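Local structure of Co-type Nitrile Hydratase beta subunit (Pseudomonas putida, 3QYH) at residues G84-A88 with T89-T93; A109-D112 with G113-T117; K142-V145 with G146-M150. The protein forms, with a partner alpha subunit, a cobalt-type nitrile hydratase, an enzyme family that hydrates nitriles to the corresponding amides. All blocks are in the same frame, centred on the assembly; numbering follows the deposited sequence.

Interaction 1: G84-A88 with T89-T93; sequences GVLTA and TEVAT
A capping box closes the N-terminal end of helix 88-93, formed reciprocally by Thr87, the N-cap residue, and Glu90 three positions on. In one direction Glu90 N donates to Thr87 OG1 over 3.1 Å, and an N-H...O angle of 174° makes the bond almost straight. In the other, Thr87 N donates to Glu90 OE1 at 2.9 Å, using the carboxylate lone pair turned away from OE2. The torsions explain the fit: Thr87 OG1 stands between its own backbone N and carbonyl carbon (chi1 71°), facing the first helical turn, while Glu90 holds CG beside its backbone N (chi1 -76°) and returns the carboxylate toward the cap, the two side chains crossing at about a right angle. Behind the box the regular helical bonds begin, with Val91 N to Thr87 O at 3.2 Å and Ala92 N to Ala88 O at 2.9 Å. An apolar contact lies next to the cap, where Leu86 CD1 meets Val91 CG2 at 3.7 Å, again with the side chains nearly perpendicular. Glu90 OE2 is held separately, by Ala97 N and by a salt bridge to a basic side chain of the neighbouring protein chain. Gly84, at positive phi, ends the preceding helix in a Schellman motif; Leu86 and Val91 then pack on that helix, 68-82, through Leu80 and through Glu77 and Val81 respectively.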
loop_
_atom_site.group_PDB
_atom_site.type_symbol
_atom_site.label_atom_id
_atom_site.label_comp_id
_atom_site.label_asym_id
_atom_site.label_seq_id
_atom_site.Cartn_x
_atom_site.Cartn_y
_atom_site.Cartn_z
ATOM N N GLY B 84 -8.342 11.669 -22.259
ATOM C CA GLY B 84 -9.150 11.686 -23.465
ATOM C C GLY B 84 -10.091 10.502 -23.607
ATOM O O GLY B 84 -10.678 10.288 -24.661
ATOM N N VAL B 85 -10.249 9.731 -22.540
ATOM C CA VAL B 85 -11.131 8.572 -22.572
ATOM C C VAL B 85 -12.599 8.987 -22.428
ATOM O O VAL B 85 -13.480 8.408 -23.049
ATOM C CB VAL B 85 -10.745 7.566 -21.475
ATOM C CG1 VAL B 85 -11.736 6.394 -21.455
ATOM C CG2 VAL B 85 -9.321 7.084 -21.707
ATOM N N LEU B 86 -12.868 9.991 -21.602
ATOM C CA LEU B 86 -14.215 10.538 -21.437
ATOM C C LEU B 86 -14.126 12.048 -21.657
ATOM O O LEU B 86 -13.050 12.605 -21.546
ATOM C CB LEU B 86 -14.734 10.305 -20.005
ATOM C CG LEU B 86 -14.852 8.882 -19.456
ATOM C CD1 LEU B 86 -15.387 8.905 -17.998
ATOM C CD2 LEU B 86 -15.771 8.084 -20.353
ATOM N N THR B 87 -15.249 12.710 -21.935
ATOM C CA THR B 87 -15.251 14.176 -22.006
ATOM C C THR B 87 -15.810 14.721 -20.723
ATOM O O THR B 87 -16.490 14.009 -19.993
ATOM C CB THR B 87 -16.132 14.738 -23.159
ATOM O OG1 THR B 87 -17.521 14.549 -22.855
ATOM C CG2 THR B 87 -15.810 14.077 -24.476
ATOM N N ALA B 88 -15.559 16.001 -20.469
ATOM C CA ALA B 88 -16.064 16.666 -19.271
ATOM C C ALA B 88 -17.585 16.591 -19.179
ATOM O O ALA B 88 -18.147 16.368 -18.096
ATOM C CB ALA B 88 -15.608 18.117 -19.234
ATOM N N THR B 89 -18.244 16.770 -20.319
ATOM C CA THR B 89 -19.698 16.718 -20.371
ATOM C C THR B 89 -20.242 15.328 -20.007
ATOM O O THR B 89 -21.153 15.207 -19.176
ATOM C CB THR B 89 -20.234 17.152 -21.749
ATOM O OG1 THR B 89 -20.023 18.558 -21.904
ATOM C CG2 THR B 89 -21.720 16.876 -21.840
ATOM N N GLU B 90 -19.676 14.291 -20.611
ATOM C CA GLU B 90 -20.074 12.919 -20.256
ATOM C C GLU B 90 -20.024 12.712 -18.756
ATOM O O GLU B 90 -20.995 12.224 -18.157
ATOM C CB GLU B 90 -19.189 11.888 -20.940
ATOM C CG GLU B 90 -19.514 11.722 -22.397
ATOM C CD GLU B 90 -18.567 10.790 -23.085
ATOM O OE1 GLU B 90 -17.334 10.947 -22.915
ATOM O OE2 GLU B 90 -19.055 9.899 -23.809
ATOM N N VAL B 91 -18.894 13.106 -18.155
ATOM C CA VAL B 91 -18.705 12.977 -16.710
ATOM C C VAL B 91 -19.732 13.797 -15.922
ATOM O O VAL B 91 -20.319 13.307 -14.960
ATOM C CB VAL B 91 -17.256 13.345 -16.280
ATOM C CG1 VAL B 91 -17.139 13.373 -14.756
ATOM C CG2 VAL B 91 -16.267 12.351 -16.868
ATOM N N ALA B 92 -19.960 15.042 -16.331
ATOM C CA ALA B 92 -20.973 15.857 -15.666
ATOM C C ALA B 92 -22.399 15.271 -15.781
ATOM O O ALA B 92 -23.137 15.213 -14.796
ATOM C CB ALA B 92 -20.929 17.287 -16.203
ATOM N N THR B 93 -22.780 14.827 -16.977
ATOM C CA THR B 93 -24.146 14.332 -17.199
ATOM C C THR B 93 -24.355 12.872 -16.827
ATOM O O THR B 93 -25.466 12.465 -16.483
ATOM C CB THR B 93 -24.524 14.441 -18.663
ATOM O OG1 THR B 93 -23.562 13.725 -19.444
ATOM C CG2 THR B 93 -24.518 15.911 -19.092
#

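Interaction 2: A109-D112 with G113-T117; sequences AIVD and GLLST
Asp112 O is gripped twice by Ser116, once by its backbone and once by its hydroxyl. Ser116 N donates over 2.9 Å, while Ser116 OG donates to Asp112 O at 2.8 Å; the two donors approach from opposite faces of the carbonyl plane, the hydroxyl lying 35° out of it. With OG beside its own backbone N (chi1 -57°), the serine side chain folds back along the helix to reach this oxygen one turn earlier. Water 2 adds a second link, donating to Asp112 OD1 at 2.8 Å and to Ser116 OG. On another side of the turn, Val111 and Leu115 lie side by side and point the same way, Val111 CG1 meeting Leu115 CD1 at 3.8 Å. Leu115 N bonds Val111 O and Leu114 N bonds Ile110 O, each at 2.9 Å. Water 1 spans the start of helix 111-117, donating to Ala109 O and accepting from Gly113 N, a four-residue step. The backbone of Leu115 and Ser116 O also bond to the neighbouring protein chain, and Val111 packs on an apolar side chain there. The chemistry is thus divided: a serine hydroxyl and two waters tie the polar side of the first turns, while Val111 and Leu115 form a buried apolar pair.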
loop_
_atom_site.group_PDB
_atom_site.type_symbol
_atom_site.label_atom_id
_atom_site.label_comp_id
_atom_site.label_asym_id
_atom_site.label_seq_id
_atom_site.Cartn_x
_atom_site.Cartn_y
_atom_site.Cartn_z
ATOM N N ALA B 109 -14.451 -14.147 -17.567
ATOM C CA ALA B 109 -13.548 -15.263 -17.805
ATOM C C ALA B 109 -12.107 -15.048 -17.337
ATOM O O ALA B 109 -11.428 -16.010 -16.975
ATOM C CB ALA B 109 -13.563 -15.648 -19.276
ATOM N N ILE B 110 -11.626 -13.812 -17.357
ATOM C CA ILE B 110 -10.239 -13.576 -16.980
ATOM C C ILE B 110 -10.009 -12.945 -15.592
ATOM O O ILE B 110 -8.856 -12.759 -15.188
ATOM C CB ILE B 110 -9.504 -12.753 -18.037
ATOM C CG1 ILE B 110 -10.009 -11.310 -18.048
ATOM C CG2 ILE B 110 -9.685 -13.370 -19.414
ATOM C CD1 ILE B 110 -9.193 -10.430 -18.983
ATOM N N VAL B 111 -11.080 -12.606 -14.879
ATOM C CA VAL B 111 -10.934 -11.930 -13.580
ATOM C C VAL B 111 -9.979 -12.710 -12.651
ATOM O O VAL B 111 -8.986 -12.177 -12.170
ATOM C CB VAL B 111 -12.292 -11.691 -12.879
ATOM C CG1 VAL B 111 -12.079 -11.237 -11.396
ATOM C CG2 VAL B 111 -13.110 -10.630 -13.630
ATOM N N ASP B 112 -10.269 -13.976 -12.414
ATOM C CA ASP B 112 -9.449 -14.734 -11.475
ATOM C C ASP B 112 -7.976 -14.790 -11.864
ATOM O O ASP B 112 -7.107 -14.564 -11.024
ATOM C CB ASP B 112 -9.977 -16.146 -11.272
ATOM C CG ASP B 112 -9.128 -16.932 -10.271
ATOM O OD1 ASP B 112 -9.091 -16.525 -9.089
ATOM O OD2 ASP B 112 -8.485 -17.934 -10.670
ATOM N N GLY B 113 -7.700 -15.098 -13.126
ATOM C CA GLY B 113 -6.327 -15.220 -13.600
ATOM C C GLY B 113 -5.586 -13.886 -13.557
ATOM O O GLY B 113 -4.389 -13.840 -13.244
ATOM N N LEU B 114 -6.300 -12.804 -13.861
ATOM C CA LEU B 114 -5.718 -11.463 -13.834
ATOM C C LEU B 114 -5.405 -11.016 -12.407
ATOM O O LEU B 114 -4.306 -10.478 -12.146
ATOM C CB LEU B 114 -6.640 -10.455 -14.532
ATOM C CG LEU B 114 -6.083 -9.043 -14.758
ATOM C CD1 LEU B 114 -6.549 -8.506 -16.104
ATOM C CD2 LEU B 114 -6.509 -8.130 -13.625
ATOM N N LEU B 115 -6.348 -11.233 -11.483
ATOM C CA LEU B 115 -6.111 -10.848 -10.088
ATOM C C LEU B 115 -5.015 -11.704 -9.441
ATOM O O LEU B 115 -4.244 -11.201 -8.611
ATOM C CB LEU B 115 -7.399 -10.918 -9.259
ATOM C CG LEU B 115 -8.505 -9.944 -9.630
ATOM C CD1 LEU B 115 -9.693 -10.142 -8.686
ATOM C CD2 LEU B 115 -7.992 -8.485 -9.590
ATOM N N SER B 116 -4.942 -12.989 -9.817
ATOM C CA SER B 116 -3.924 -13.890 -9.283
ATOM C C SER B 116 -2.558 -13.618 -9.877
ATOM O O SER B 116 -1.537 -14.069 -9.356
ATOM C CB SER B 116 -4.275 -15.373 -9.565
ATOM O OG SER B 116 -5.537 -15.695 -9.033
ATOM N N THR B 117 -2.519 -12.914 -10.995
ATOM C CA THR B 117 -1.237 -12.676 -11.648
ATOM C C THR B 117 -0.667 -11.272 -11.372
ATOM O O THR B 117 0.519 -11.118 -11.083
ATOM C CB THR B 117 -1.333 -12.933 -13.177
ATOM O OG1 THR B 117 -1.741 -14.282 -13.412
ATOM C CG2 THR B 117 0.003 -12.714 -13.853
HETATM O O HOH W 1 -9.421 -16.447 -15.103
HETATM O O HOH W 2 -7.801 -14.591 -7.475
#

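Interaction 3: K142-V145 with G146-M150; sequences KNPV and GHTRM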
loop_
_atom_site.group_PDB
_atom_site.type_symbol
_atom_site.label_atom_id
_atom_site.label_comp_id
_atom_site.label_asym_id
_atom_site.label_seq_id
_atom_site.Cartn_x
_atom_site.Cartn_y
_atom_site.Cartn_z
ATOM N N LYS B 142 15.543 17.135 -3.810
ATOM C CA LYS B 142 14.850 17.492 -5.042
ATOM C C LYS B 142 13.433 17.862 -4.700
ATOM O O LYS B 142 12.880 17.396 -3.714
ATOM C CB LYS B 142 14.881 16.337 -6.045
ATOM C CG LYS B 142 16.226 15.636 -6.074
ATOM C CD LYS B 142 16.455 14.893 -7.356
ATOM C CE LYS B 142 16.921 15.855 -8.447
ATOM N NZ LYS B 142 17.315 15.122 -9.686
ATOM N N ASN B 143 12.838 18.733 -5.495
ATOM C CA ASN B 143 11.503 19.176 -5.161
ATOM C C ASN B 143 10.656 19.297 -6.404
ATOM O O ASN B 143 10.155 20.369 -6.709
ATOM C CB ASN B 143 11.558 20.488 -4.359
ATOM C CG ASN B 143 12.113 20.285 -2.978
ATOM O OD1 ASN B 143 11.389 19.860 -2.065
ATOM N ND2 ASN B 143 13.408 20.561 -2.809
ATOM N N PRO B 144 10.476 18.172 -7.116
ATOM C CA PRO B 144 9.741 18.185 -8.378
ATOM C C PRO B 144 8.291 18.543 -8.137
ATOM O O PRO B 144 7.764 18.179 -7.087
ATOM C CB PRO B 144 9.798 16.729 -8.850
ATOM C CG PRO B 144 10.204 15.917 -7.683
ATOM C CD PRO B 144 10.799 16.816 -6.641
ATOM N N VAL B 145 7.650 19.219 -9.092
ATOM C CA VAL B 145 6.224 19.472 -8.989
ATOM C C VAL B 145 5.448 18.241 -9.438
ATOM O O VAL B 145 4.289 18.070 -9.070
ATOM C CB VAL B 145 5.789 20.687 -9.833
ATOM C CG1 VAL B 145 6.459 21.944 -9.310
ATOM C CG2 VAL B 145 6.130 20.454 -11.292
ATOM N N GLY B 146 6.096 17.386 -10.220
ATOM C CA GLY B 146 5.480 16.157 -10.687
ATOM C C GLY B 146 5.622 15.007 -9.701
ATOM O O GLY B 146 6.007 15.188 -8.544
ATOM N N HIS B 147 5.310 13.804 -10.171
ATOM C CA HIS B 147 5.201 12.636 -9.296
ATOM C C HIS B 147 6.592 12.152 -8.866
ATOM O O HIS B 147 7.487 12.044 -9.702
ATOM C CB HIS B 147 4.452 11.513 -10.031
ATOM C CG HIS B 147 4.227 10.280 -9.200
ATOM N ND1 HIS B 147 3.489 10.286 -8.034
ATOM C CD2 HIS B 147 4.621 8.996 -9.390
ATOM C CE1 HIS B 147 3.444 9.058 -7.534
ATOM N NE2 HIS B 147 4.120 8.257 -8.339
ATOM N N THR B 148 6.767 11.848 -7.578
ATOM C CA THR B 148 8.004 11.249 -7.099
ATOM C C THR B 148 7.732 10.404 -5.865
ATOM O O THR B 148 6.703 10.582 -5.203
ATOM C CB THR B 148 9.076 12.326 -6.766
ATOM O OG1 THR B 148 10.371 11.711 -6.667
ATOM C CG2 THR B 148 8.749 13.055 -5.446
ATOM N N ARG B 149 8.647 9.483 -5.545
ATOM C CA ARG B 149 8.425 8.596 -4.396
ATOM C C ARG B 149 9.445 8.777 -3.275
ATOM O O ARG B 149 9.543 7.913 -2.399
ATOM C CB ARG B 149 8.396 7.109 -4.829
ATOM C CG ARG B 149 7.320 6.783 -5.864
ATOM C CD ARG B 149 5.903 7.048 -5.301
ATOM N NE ARG B 149 5.527 6.025 -4.340
ATOM C CZ ARG B 149 4.392 6.009 -3.653
ATOM N NH1 ARG B 149 3.487 6.981 -3.789
ATOM N NH2 ARG B 149 4.166 5.004 -2.830
ATOM N N MET B 150 10.195 9.879 -3.295
ATOM C CA MET B 150 11.077 10.213 -2.183
ATOM C C MET B 150 10.349 11.123 -1.230
ATOM O O MET B 150 10.121 12.300 -1.549
ATOM C CB MET B 150 12.408 10.878 -2.648
ATOM C CG MET B 150 12.298 12.002 -3.658
ATOM S SD MET B 150 13.756 13.121 -3.535
ATOM C CE MET B 150 15.059 12.064 -4.163
#
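Pro144 and Thr148 make the closest side-chain contact across this continuous turn, where the side chains meet by van der Waals packing and no hydrogen bond joins the two halves. The proline CG sits 3.9 Å from Thr148 CB and equally far from Thr148 CG2, the ring and the threonine crossing at about a right angle. The threonine methyl is placed between its backbone N and carbonyl carbon, and OG1 is anti to that N (chi1 -164°), which leaves the methyl and CB to meet the ring. A looser contact has Met150 CE 4.2 Å from Lys142 CG, the methionine touching the aliphatic part of the lysine, whose amine leads away. At the bend, Gly146 joins the two limbs, whose end-to-end directions lie 145° apart. The polar groups find their partners outside the two segments. Thr148 OG1 bonds Asp172 OD1, His147 ND1 bonds Glu56 OE1, and His147 N bonds His176 NE2. Arg149 reaches the neighbouring protein chain, where NH2 bonds a modified side chain and NE a backbone atom. With the His147 side chain about 9 Å from the bound cobalt(III) ion, this irregular loop between strands 136-139 and 158-168 belongs to the surroundings of the metal centre, consistent with the subunit-interface active site of nitrile hydratases.

Overall arrangement
All three contacts are local and partly buried, in separate places, with nearest atoms about 17 to 18 Å apart. Interaction 3 is the most central, its centre about 12 Å from that of the chain and three of its residues buried; interactions 1 and 2 are peripheral, about 25 and 23 Å out, with two buried residues each. These two belong to consecutive helices, 88-93 and 111-117, whereas interaction 3 lies in a loop between strands. Interaction 1 caps a helix start, interaction 2 reinforces a turn with hydroxyl and water, and interaction 3 packs apolar groups within the loop. All three reach the partner chain, interaction 3 near the bound cobalt(III) ion, with the His147 side chain about 9 Å from it.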